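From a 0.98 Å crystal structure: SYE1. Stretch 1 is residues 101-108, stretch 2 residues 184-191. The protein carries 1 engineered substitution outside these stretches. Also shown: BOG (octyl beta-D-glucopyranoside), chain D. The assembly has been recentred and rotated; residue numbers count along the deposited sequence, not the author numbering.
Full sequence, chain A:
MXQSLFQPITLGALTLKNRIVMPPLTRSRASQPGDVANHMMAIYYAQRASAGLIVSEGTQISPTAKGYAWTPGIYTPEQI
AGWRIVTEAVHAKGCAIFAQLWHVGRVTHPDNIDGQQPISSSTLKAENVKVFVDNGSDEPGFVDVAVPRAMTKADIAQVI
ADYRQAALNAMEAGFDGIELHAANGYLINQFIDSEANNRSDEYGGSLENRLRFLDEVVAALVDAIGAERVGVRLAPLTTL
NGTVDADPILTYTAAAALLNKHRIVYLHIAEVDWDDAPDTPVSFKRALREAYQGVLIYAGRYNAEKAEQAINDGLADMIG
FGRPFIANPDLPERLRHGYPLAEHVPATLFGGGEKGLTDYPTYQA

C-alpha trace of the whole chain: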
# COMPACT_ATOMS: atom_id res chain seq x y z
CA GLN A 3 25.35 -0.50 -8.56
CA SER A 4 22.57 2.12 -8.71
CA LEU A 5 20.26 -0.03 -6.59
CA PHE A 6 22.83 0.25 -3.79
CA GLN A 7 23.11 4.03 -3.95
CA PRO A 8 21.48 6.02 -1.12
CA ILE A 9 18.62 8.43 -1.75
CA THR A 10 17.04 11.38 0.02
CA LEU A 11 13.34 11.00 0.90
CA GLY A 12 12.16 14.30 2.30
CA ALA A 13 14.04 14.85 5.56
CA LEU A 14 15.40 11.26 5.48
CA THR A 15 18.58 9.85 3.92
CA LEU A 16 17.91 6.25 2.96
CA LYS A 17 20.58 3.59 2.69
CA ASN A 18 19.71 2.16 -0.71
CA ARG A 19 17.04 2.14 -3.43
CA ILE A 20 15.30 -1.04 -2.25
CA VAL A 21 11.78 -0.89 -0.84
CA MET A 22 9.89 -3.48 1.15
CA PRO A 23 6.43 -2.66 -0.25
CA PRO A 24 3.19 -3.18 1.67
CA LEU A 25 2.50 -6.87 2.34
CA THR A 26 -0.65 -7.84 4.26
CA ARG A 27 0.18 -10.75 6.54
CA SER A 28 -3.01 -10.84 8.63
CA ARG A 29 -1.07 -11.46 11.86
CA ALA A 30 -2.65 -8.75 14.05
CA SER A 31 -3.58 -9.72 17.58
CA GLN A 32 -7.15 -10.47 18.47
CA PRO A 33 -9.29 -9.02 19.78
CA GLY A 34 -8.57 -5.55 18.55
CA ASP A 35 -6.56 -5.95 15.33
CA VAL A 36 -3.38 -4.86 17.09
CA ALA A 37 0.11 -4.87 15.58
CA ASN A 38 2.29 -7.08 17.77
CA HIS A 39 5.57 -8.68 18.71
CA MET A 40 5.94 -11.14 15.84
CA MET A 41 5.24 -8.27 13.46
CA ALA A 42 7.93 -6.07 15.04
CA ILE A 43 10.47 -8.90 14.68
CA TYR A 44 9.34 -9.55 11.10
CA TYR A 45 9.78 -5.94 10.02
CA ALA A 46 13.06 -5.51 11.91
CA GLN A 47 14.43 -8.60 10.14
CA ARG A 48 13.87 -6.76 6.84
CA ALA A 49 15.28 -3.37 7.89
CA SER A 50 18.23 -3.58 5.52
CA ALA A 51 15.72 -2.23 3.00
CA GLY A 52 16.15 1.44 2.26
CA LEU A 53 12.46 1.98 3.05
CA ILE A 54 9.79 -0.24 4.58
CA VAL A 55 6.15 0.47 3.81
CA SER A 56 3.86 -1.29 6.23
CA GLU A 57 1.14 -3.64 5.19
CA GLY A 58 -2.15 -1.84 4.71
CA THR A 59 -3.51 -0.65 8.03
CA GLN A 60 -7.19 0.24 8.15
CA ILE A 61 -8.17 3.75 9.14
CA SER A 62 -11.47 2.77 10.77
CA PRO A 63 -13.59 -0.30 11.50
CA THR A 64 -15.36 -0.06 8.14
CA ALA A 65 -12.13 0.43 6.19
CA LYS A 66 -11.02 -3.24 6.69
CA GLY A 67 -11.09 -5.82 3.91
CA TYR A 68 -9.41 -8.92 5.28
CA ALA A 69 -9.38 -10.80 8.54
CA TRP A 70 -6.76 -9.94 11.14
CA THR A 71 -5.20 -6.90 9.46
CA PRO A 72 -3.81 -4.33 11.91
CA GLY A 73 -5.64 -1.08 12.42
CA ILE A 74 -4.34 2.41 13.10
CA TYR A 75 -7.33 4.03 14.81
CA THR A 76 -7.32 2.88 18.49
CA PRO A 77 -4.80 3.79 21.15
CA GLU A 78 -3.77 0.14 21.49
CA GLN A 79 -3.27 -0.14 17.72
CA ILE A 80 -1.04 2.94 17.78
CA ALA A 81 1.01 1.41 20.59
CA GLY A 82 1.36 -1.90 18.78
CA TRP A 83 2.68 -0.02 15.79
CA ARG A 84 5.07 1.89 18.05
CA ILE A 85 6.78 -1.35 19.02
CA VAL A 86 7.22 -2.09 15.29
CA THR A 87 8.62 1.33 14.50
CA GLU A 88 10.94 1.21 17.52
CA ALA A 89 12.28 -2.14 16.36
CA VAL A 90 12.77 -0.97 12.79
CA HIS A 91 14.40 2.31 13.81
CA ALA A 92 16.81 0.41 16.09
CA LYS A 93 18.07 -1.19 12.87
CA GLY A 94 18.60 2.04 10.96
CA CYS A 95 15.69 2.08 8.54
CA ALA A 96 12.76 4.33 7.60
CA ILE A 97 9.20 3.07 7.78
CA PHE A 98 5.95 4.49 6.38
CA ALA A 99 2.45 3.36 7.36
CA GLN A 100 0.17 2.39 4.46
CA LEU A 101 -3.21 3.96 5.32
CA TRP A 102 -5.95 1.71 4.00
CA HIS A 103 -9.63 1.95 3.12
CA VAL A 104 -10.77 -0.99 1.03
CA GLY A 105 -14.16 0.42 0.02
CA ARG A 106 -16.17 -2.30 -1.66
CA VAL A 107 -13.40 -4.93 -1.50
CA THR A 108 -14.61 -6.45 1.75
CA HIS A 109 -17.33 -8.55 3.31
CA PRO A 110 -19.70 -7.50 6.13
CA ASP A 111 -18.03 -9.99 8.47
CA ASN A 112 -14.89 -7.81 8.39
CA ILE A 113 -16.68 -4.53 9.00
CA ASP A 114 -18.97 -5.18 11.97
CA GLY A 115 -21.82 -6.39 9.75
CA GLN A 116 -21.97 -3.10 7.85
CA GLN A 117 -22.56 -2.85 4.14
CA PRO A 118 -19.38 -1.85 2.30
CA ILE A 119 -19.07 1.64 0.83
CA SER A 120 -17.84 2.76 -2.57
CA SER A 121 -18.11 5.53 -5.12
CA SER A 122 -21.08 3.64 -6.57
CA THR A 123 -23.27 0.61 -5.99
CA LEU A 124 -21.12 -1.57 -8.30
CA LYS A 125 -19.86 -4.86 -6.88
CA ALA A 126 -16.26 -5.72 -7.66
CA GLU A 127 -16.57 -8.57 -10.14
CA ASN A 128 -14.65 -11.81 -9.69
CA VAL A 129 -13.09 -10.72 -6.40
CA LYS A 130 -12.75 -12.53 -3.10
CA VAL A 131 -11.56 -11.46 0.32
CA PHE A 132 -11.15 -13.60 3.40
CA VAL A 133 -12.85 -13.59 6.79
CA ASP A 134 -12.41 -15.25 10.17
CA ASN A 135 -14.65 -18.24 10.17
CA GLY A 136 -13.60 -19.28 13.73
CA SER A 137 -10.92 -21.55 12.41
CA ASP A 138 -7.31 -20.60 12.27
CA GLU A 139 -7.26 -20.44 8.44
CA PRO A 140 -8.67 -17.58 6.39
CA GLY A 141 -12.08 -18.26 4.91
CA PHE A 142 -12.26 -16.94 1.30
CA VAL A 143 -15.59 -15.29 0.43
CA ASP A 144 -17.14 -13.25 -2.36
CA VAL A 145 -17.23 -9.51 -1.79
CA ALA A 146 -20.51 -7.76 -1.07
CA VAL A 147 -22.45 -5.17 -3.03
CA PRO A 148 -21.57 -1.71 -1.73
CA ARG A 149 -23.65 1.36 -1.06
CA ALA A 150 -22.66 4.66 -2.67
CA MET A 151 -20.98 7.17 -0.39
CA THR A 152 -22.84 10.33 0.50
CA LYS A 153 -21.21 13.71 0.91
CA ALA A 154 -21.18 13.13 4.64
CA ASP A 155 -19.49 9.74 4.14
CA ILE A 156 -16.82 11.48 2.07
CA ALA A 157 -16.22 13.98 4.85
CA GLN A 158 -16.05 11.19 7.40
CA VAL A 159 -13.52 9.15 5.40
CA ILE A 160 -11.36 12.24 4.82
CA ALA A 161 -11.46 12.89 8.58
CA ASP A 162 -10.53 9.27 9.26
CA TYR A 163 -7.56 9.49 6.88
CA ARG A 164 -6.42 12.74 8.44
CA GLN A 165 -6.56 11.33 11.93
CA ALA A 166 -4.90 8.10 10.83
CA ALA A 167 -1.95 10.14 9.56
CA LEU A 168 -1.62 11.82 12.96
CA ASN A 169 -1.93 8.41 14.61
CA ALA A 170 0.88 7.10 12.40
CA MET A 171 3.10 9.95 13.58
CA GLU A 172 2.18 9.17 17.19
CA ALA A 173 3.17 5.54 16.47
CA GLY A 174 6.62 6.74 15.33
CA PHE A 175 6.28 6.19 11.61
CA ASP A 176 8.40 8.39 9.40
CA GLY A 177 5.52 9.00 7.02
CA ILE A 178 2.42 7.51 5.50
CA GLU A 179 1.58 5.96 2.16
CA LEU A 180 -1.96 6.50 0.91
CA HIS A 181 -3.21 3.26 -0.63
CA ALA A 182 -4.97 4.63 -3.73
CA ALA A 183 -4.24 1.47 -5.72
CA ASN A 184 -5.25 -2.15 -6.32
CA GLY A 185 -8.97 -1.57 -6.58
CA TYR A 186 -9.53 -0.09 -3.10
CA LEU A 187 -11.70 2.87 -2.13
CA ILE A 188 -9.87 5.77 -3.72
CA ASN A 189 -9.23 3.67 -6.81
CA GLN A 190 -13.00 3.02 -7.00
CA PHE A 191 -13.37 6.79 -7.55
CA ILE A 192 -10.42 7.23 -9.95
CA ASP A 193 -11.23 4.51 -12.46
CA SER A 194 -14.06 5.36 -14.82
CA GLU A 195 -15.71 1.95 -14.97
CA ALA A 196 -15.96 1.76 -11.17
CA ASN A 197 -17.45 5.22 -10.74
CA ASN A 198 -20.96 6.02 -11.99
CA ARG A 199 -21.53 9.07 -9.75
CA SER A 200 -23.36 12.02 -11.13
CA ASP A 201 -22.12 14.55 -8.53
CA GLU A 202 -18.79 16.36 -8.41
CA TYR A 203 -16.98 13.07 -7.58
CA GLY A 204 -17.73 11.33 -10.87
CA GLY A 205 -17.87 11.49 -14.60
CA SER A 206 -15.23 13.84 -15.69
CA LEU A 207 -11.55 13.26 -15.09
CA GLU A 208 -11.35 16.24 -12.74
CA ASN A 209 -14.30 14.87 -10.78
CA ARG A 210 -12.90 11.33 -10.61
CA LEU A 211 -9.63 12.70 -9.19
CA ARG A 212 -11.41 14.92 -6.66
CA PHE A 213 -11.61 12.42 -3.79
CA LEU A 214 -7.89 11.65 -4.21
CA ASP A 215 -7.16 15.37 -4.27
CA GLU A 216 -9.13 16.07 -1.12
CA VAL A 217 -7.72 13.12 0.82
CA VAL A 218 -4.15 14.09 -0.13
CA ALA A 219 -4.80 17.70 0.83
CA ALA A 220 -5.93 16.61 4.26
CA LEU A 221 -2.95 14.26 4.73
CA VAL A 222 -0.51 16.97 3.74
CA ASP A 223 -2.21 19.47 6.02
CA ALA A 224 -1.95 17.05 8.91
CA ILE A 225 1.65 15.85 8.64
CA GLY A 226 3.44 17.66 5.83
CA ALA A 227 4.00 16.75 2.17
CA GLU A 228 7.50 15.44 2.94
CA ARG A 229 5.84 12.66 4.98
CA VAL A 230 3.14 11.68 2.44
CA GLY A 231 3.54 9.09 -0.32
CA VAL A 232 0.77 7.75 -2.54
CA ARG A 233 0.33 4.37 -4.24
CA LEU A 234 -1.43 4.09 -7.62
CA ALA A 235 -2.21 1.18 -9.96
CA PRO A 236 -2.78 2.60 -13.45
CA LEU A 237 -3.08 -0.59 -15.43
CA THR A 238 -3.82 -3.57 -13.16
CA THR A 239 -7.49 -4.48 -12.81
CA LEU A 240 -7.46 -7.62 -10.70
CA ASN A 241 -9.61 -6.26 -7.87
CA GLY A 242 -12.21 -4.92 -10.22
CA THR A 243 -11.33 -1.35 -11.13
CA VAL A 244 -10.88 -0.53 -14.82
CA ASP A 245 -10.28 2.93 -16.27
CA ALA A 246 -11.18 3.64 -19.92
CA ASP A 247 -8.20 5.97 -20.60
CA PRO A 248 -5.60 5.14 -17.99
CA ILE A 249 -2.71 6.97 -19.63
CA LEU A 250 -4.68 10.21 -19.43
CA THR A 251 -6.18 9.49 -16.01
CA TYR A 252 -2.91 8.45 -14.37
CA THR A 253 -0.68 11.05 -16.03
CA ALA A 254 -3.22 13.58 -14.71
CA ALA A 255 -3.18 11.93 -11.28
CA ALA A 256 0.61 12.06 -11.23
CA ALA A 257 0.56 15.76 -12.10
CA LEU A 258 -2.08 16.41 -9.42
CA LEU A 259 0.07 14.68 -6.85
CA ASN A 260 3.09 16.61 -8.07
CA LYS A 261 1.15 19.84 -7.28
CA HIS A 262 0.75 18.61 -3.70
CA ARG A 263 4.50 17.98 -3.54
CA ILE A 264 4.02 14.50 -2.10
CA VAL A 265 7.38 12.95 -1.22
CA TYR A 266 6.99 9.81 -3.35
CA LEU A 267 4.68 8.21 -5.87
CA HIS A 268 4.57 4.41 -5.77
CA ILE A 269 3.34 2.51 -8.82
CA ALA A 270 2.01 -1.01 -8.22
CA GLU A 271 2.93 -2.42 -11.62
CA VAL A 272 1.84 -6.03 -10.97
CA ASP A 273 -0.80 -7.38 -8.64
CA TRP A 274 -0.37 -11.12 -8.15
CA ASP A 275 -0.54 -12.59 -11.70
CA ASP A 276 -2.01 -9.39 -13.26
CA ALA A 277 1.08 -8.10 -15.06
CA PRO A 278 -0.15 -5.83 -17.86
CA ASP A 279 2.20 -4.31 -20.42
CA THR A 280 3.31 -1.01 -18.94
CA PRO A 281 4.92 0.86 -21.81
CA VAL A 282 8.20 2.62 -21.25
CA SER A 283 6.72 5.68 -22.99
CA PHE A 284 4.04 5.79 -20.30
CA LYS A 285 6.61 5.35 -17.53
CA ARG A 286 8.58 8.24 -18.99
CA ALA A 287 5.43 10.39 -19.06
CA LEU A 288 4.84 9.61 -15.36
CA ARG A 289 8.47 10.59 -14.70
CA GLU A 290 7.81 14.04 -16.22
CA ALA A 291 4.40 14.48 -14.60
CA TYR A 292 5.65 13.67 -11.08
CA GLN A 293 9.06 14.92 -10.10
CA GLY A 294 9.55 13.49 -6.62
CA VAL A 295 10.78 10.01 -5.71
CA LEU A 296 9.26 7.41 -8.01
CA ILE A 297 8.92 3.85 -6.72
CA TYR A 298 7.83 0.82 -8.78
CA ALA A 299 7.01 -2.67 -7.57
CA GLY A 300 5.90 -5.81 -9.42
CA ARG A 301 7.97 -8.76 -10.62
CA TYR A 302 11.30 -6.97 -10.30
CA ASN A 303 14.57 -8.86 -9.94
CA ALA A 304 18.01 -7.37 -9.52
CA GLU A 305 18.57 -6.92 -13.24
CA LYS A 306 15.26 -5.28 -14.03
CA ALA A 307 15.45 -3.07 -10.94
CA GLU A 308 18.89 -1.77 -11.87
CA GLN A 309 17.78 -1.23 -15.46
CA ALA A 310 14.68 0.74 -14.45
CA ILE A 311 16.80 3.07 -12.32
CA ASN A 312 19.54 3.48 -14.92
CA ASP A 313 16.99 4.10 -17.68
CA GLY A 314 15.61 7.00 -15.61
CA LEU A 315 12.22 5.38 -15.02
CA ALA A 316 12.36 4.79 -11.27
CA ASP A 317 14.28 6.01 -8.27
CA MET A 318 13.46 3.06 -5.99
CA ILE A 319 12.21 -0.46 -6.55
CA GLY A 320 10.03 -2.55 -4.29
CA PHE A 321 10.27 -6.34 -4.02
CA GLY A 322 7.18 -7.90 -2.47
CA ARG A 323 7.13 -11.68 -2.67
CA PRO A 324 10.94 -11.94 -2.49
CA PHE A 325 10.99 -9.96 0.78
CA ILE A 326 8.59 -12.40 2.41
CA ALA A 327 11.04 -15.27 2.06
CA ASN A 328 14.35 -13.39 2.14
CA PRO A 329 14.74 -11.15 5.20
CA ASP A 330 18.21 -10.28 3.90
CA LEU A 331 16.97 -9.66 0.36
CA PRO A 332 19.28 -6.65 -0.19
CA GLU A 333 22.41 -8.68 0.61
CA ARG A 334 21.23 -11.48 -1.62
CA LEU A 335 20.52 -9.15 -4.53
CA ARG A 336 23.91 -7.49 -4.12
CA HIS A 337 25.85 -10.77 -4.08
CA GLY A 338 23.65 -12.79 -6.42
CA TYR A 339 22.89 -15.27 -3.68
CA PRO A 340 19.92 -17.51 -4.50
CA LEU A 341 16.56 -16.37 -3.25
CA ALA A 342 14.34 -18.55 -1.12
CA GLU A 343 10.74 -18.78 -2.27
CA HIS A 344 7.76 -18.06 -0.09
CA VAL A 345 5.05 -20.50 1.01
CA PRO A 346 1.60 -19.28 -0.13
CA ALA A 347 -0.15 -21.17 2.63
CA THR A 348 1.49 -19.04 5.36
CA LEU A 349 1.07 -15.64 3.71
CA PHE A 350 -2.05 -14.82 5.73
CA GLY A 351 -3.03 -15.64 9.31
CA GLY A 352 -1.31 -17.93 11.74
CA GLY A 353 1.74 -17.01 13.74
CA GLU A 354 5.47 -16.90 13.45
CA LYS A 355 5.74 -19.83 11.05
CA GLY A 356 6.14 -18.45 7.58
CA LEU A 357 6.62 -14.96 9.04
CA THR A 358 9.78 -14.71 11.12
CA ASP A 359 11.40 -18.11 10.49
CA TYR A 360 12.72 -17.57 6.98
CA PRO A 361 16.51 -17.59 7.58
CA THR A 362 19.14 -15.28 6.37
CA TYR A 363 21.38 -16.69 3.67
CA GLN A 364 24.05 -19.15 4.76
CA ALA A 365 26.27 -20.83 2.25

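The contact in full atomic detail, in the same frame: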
# COMPACT_ATOMS: atom_id res chain seq x y z
N LEU A 101 -1.85 3.72 4.84
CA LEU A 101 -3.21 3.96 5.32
C LEU A 101 -4.21 3.38 4.33
O LEU A 101 -4.19 3.72 3.14
CB LEU A 101 -3.43 5.45 5.49
CG LEU A 101 -2.44 6.19 6.37
CD1 LEU A 101 -2.86 7.65 6.51
CD2 LEU A 101 -2.28 5.54 7.73
N TRP A 102 -5.10 2.54 4.85
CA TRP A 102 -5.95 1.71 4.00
C TRP A 102 -7.44 1.98 4.23
O TRP A 102 -7.92 1.94 5.37
CB TRP A 102 -5.69 0.23 4.28
CG TRP A 102 -5.94 -0.71 3.16
CD1 TRP A 102 -6.28 -0.48 1.86
CD2 TRP A 102 -5.78 -2.13 3.28
NE1 TRP A 102 -6.32 -1.67 1.17
CE2 TRP A 102 -6.00 -2.68 2.01
CE3 TRP A 102 -5.43 -2.96 4.35
CZ2 TRP A 102 -5.87 -4.05 1.79
CZ3 TRP A 102 -5.29 -4.31 4.09
CH2 TRP A 102 -5.51 -4.83 2.87
N HIS A 103 -8.17 2.12 3.13
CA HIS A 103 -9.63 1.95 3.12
C HIS A 103 -9.93 1.12 1.89
O HIS A 103 -9.64 1.53 0.76
CB HIS A 103 -10.40 3.27 3.10
CG HIS A 103 -11.86 3.10 3.42
ND1 HIS A 103 -12.65 2.21 2.85
CD2 HIS A 103 -12.57 3.77 4.37
CE1 HIS A 103 -13.85 2.32 3.39
NE2 HIS A 103 -13.84 3.26 4.31
N VAL A 104 -10.51 -0.06 2.10
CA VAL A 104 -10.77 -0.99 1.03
C VAL A 104 -12.02 -0.70 0.22
O VAL A 104 -12.21 -1.30 -0.85
CB VAL A 104 -10.85 -2.43 1.56
CG1 VAL A 104 -9.55 -2.83 2.23
CG2 VAL A 104 -12.08 -2.60 2.47
N GLY A 105 -12.90 0.15 0.68
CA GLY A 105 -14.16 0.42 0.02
C GLY A 105 -14.93 -0.85 -0.13
O GLY A 105 -15.18 -1.60 0.82
N ARG A 106 -15.32 -1.16 -1.39
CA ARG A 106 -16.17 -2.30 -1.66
C ARG A 106 -15.47 -3.63 -1.63
O ARG A 106 -16.13 -4.67 -1.75
CB ARG A 106 -16.83 -2.15 -3.05
CG ARG A 106 -15.85 -2.35 -4.19
CD ARG A 106 -16.47 -1.96 -5.51
NE ARG A 106 -15.50 -2.09 -6.57
CZ ARG A 106 -15.77 -1.92 -7.84
NH1 ARG A 106 -16.97 -1.57 -8.26
NH2 ARG A 106 -14.77 -2.06 -8.73
N VAL A 107 -14.13 -3.65 -1.49
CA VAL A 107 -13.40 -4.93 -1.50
C VAL A 107 -13.31 -5.44 -0.07
O VAL A 107 -12.30 -5.35 0.61
CB VAL A 107 -12.04 -4.78 -2.18
CG1 VAL A 107 -11.36 -6.13 -2.23
CG2 VAL A 107 -12.18 -4.19 -3.57
N THR A 108 -14.45 -5.94 0.41
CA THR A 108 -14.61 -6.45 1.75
C THR A 108 -15.90 -7.26 1.79
O THR A 108 -16.61 -7.47 0.82
CB THR A 108 -14.56 -5.33 2.78
OG1 THR A 108 -14.43 -5.93 4.07
CG2 THR A 108 -15.77 -4.41 2.72
N ASN A 184 -4.81 -0.77 -6.34
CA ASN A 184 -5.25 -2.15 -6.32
C ASN A 184 -6.74 -2.28 -6.01
O ASN A 184 -7.17 -3.23 -5.34
CB ASN A 184 -4.37 -2.97 -5.39
CG ASN A 184 -2.95 -2.98 -5.89
OD1 ASN A 184 -2.65 -2.53 -6.98
ND2 ASN A 184 -2.05 -3.49 -5.09
N GLY A 185 -7.54 -1.41 -6.60
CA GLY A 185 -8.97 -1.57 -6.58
C GLY A 185 -9.66 -1.14 -5.30
O GLY A 185 -10.87 -1.39 -5.17
N TYR A 186 -8.96 -0.48 -4.39
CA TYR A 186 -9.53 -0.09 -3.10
C TYR A 186 -10.27 1.23 -3.22
O TYR A 186 -10.59 1.68 -4.30
CB TYR A 186 -8.46 -0.23 -2.01
CG TYR A 186 -8.02 -1.67 -1.89
CD1 TYR A 186 -8.91 -2.67 -1.51
CD2 TYR A 186 -6.71 -2.04 -2.17
CE1 TYR A 186 -8.52 -3.98 -1.40
CE2 TYR A 186 -6.31 -3.35 -2.05
CZ TYR A 186 -7.19 -4.33 -1.68
OH TYR A 186 -6.75 -5.62 -1.60
N LEU A 187 -10.68 1.84 -2.08
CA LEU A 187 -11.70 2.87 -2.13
C LEU A 187 -11.36 4.01 -3.05
O LEU A 187 -12.17 4.41 -3.90
CB LEU A 187 -11.97 3.44 -0.73
CG LEU A 187 -13.08 4.49 -0.72
CD1 LEU A 187 -14.43 3.96 -1.13
CD2 LEU A 187 -13.15 5.13 0.67
N ILE A 188 -10.18 4.61 -2.88
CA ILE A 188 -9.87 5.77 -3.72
C ILE A 188 -9.83 5.36 -5.19
O ILE A 188 -10.28 6.10 -6.07
CB ILE A 188 -8.61 6.49 -3.24
CG1 ILE A 188 -8.82 6.98 -1.78
CG2 ILE A 188 -8.25 7.64 -4.16
CD1 ILE A 188 -7.62 7.53 -1.16
N ASN A 189 -9.28 4.17 -5.46
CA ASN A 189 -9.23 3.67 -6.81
C ASN A 189 -10.62 3.46 -7.40
O ASN A 189 -10.79 3.58 -8.63
CB ASN A 189 -8.36 2.42 -6.78
CG ASN A 189 -7.81 1.88 -8.08
OD1 ASN A 189 -6.95 0.99 -8.01
ND2 ASN A 189 -8.21 2.41 -9.21
N GLN A 190 -11.62 3.15 -6.57
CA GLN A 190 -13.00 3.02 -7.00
C GLN A 190 -13.61 4.37 -7.44
O GLN A 190 -14.60 4.34 -8.15
CB GLN A 190 -13.84 2.41 -5.88
CG GLN A 190 -13.49 0.96 -5.59
CD GLN A 190 -13.77 0.50 -4.19
OE1 GLN A 190 -14.78 0.89 -3.56
NE2 GLN A 190 -12.92 -0.32 -3.64
N PHE A 191 -13.03 5.47 -7.02
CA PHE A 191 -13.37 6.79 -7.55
C PHE A 191 -12.58 7.13 -8.81
O PHE A 191 -13.12 7.71 -9.74
CB PHE A 191 -13.16 7.91 -6.53
CG PHE A 191 -14.21 7.99 -5.45
CD1 PHE A 191 -14.21 7.10 -4.37
CD2 PHE A 191 -15.24 8.92 -5.52
CE1 PHE A 191 -15.16 7.20 -3.38
CE2 PHE A 191 -16.19 9.00 -4.54
CZ PHE A 191 -16.15 8.15 -3.47
C1 BOG D . -4.82 -10.04 -1.29
O1 BOG D . -4.56 -11.40 -1.46
C2 BOG D . -4.18 -9.48 -0.06
O2 BOG D . -4.72 -10.05 1.12
C3 BOG D . -4.38 -7.96 0.07
O3 BOG D . -3.58 -7.45 1.10
C4 BOG D . -3.88 -7.31 -1.23
O4 BOG D . -4.12 -5.95 -1.16
C5 BOG D . -4.52 -7.94 -2.46
O5 BOG D . -4.22 -9.32 -2.42
C6 BOG D . -4.00 -7.33 -3.74
O6 BOG D . -4.75 -7.93 -4.78
C1' BOG D . -5.52 -12.10 -2.21
C2' BOG D . -5.34 -13.62 -2.25
C3' BOG D . -3.93 -14.06 -2.54
C4' BOG D . -3.64 -15.48 -2.99
C5' BOG D . -2.68 -16.10 -1.97
C6' BOG D . -3.39 -17.20 -1.16
C7' BOG D . -2.42 -17.79 -0.12
C8' BOG D . -2.97 -19.17 0.21
O HOH W 1 -8.33 3.39 -0.96
O HOH W 2 -12.73 -2.79 -6.72

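Gly 185 begins the contact with its carbonyl, which accepts hydrogen bonds from Gln 190 NE2 and from water 2, itself bound by Arg 106 NE. Its phi of 80° is one that glycine adopts easily.

Tyr 186 contributes the largest covered surface. The indole edge of Trp 102 meets one face of its ring, with NE1 3.4 Å from Tyr 186 CD2 and the planes nearly perpendicular, so the polarised N-H edge lies against pi electrons. Val 104 and Val 107 also pack against this broad ring, Val 107 CG1 lying 3.7 Å from Tyr 186 CE1, and Tyr 186 OH is hydrogen-bonded to BOG O4 at 2.7 Å.

Leu 187 donates its backbone N-H to His 103 O (3.0 Å, nearly straight). Its side chain sets CD2 over the imidazole face, 3.7 Å from the ring centroid; His 103 ND1 meanwhile accepts from Gly 105 N.

Gln 190, one turn on, suits the type II' turn because its amide both gives and receives: NE2 donates to Val 104 O and OE1 accepts from Arg 106 N, each at 3.0 Å. Between these partners sits Gly 105, with positive phi; an ideal CB there would lie 2.4 Å from Gln 190 OE1, a clash.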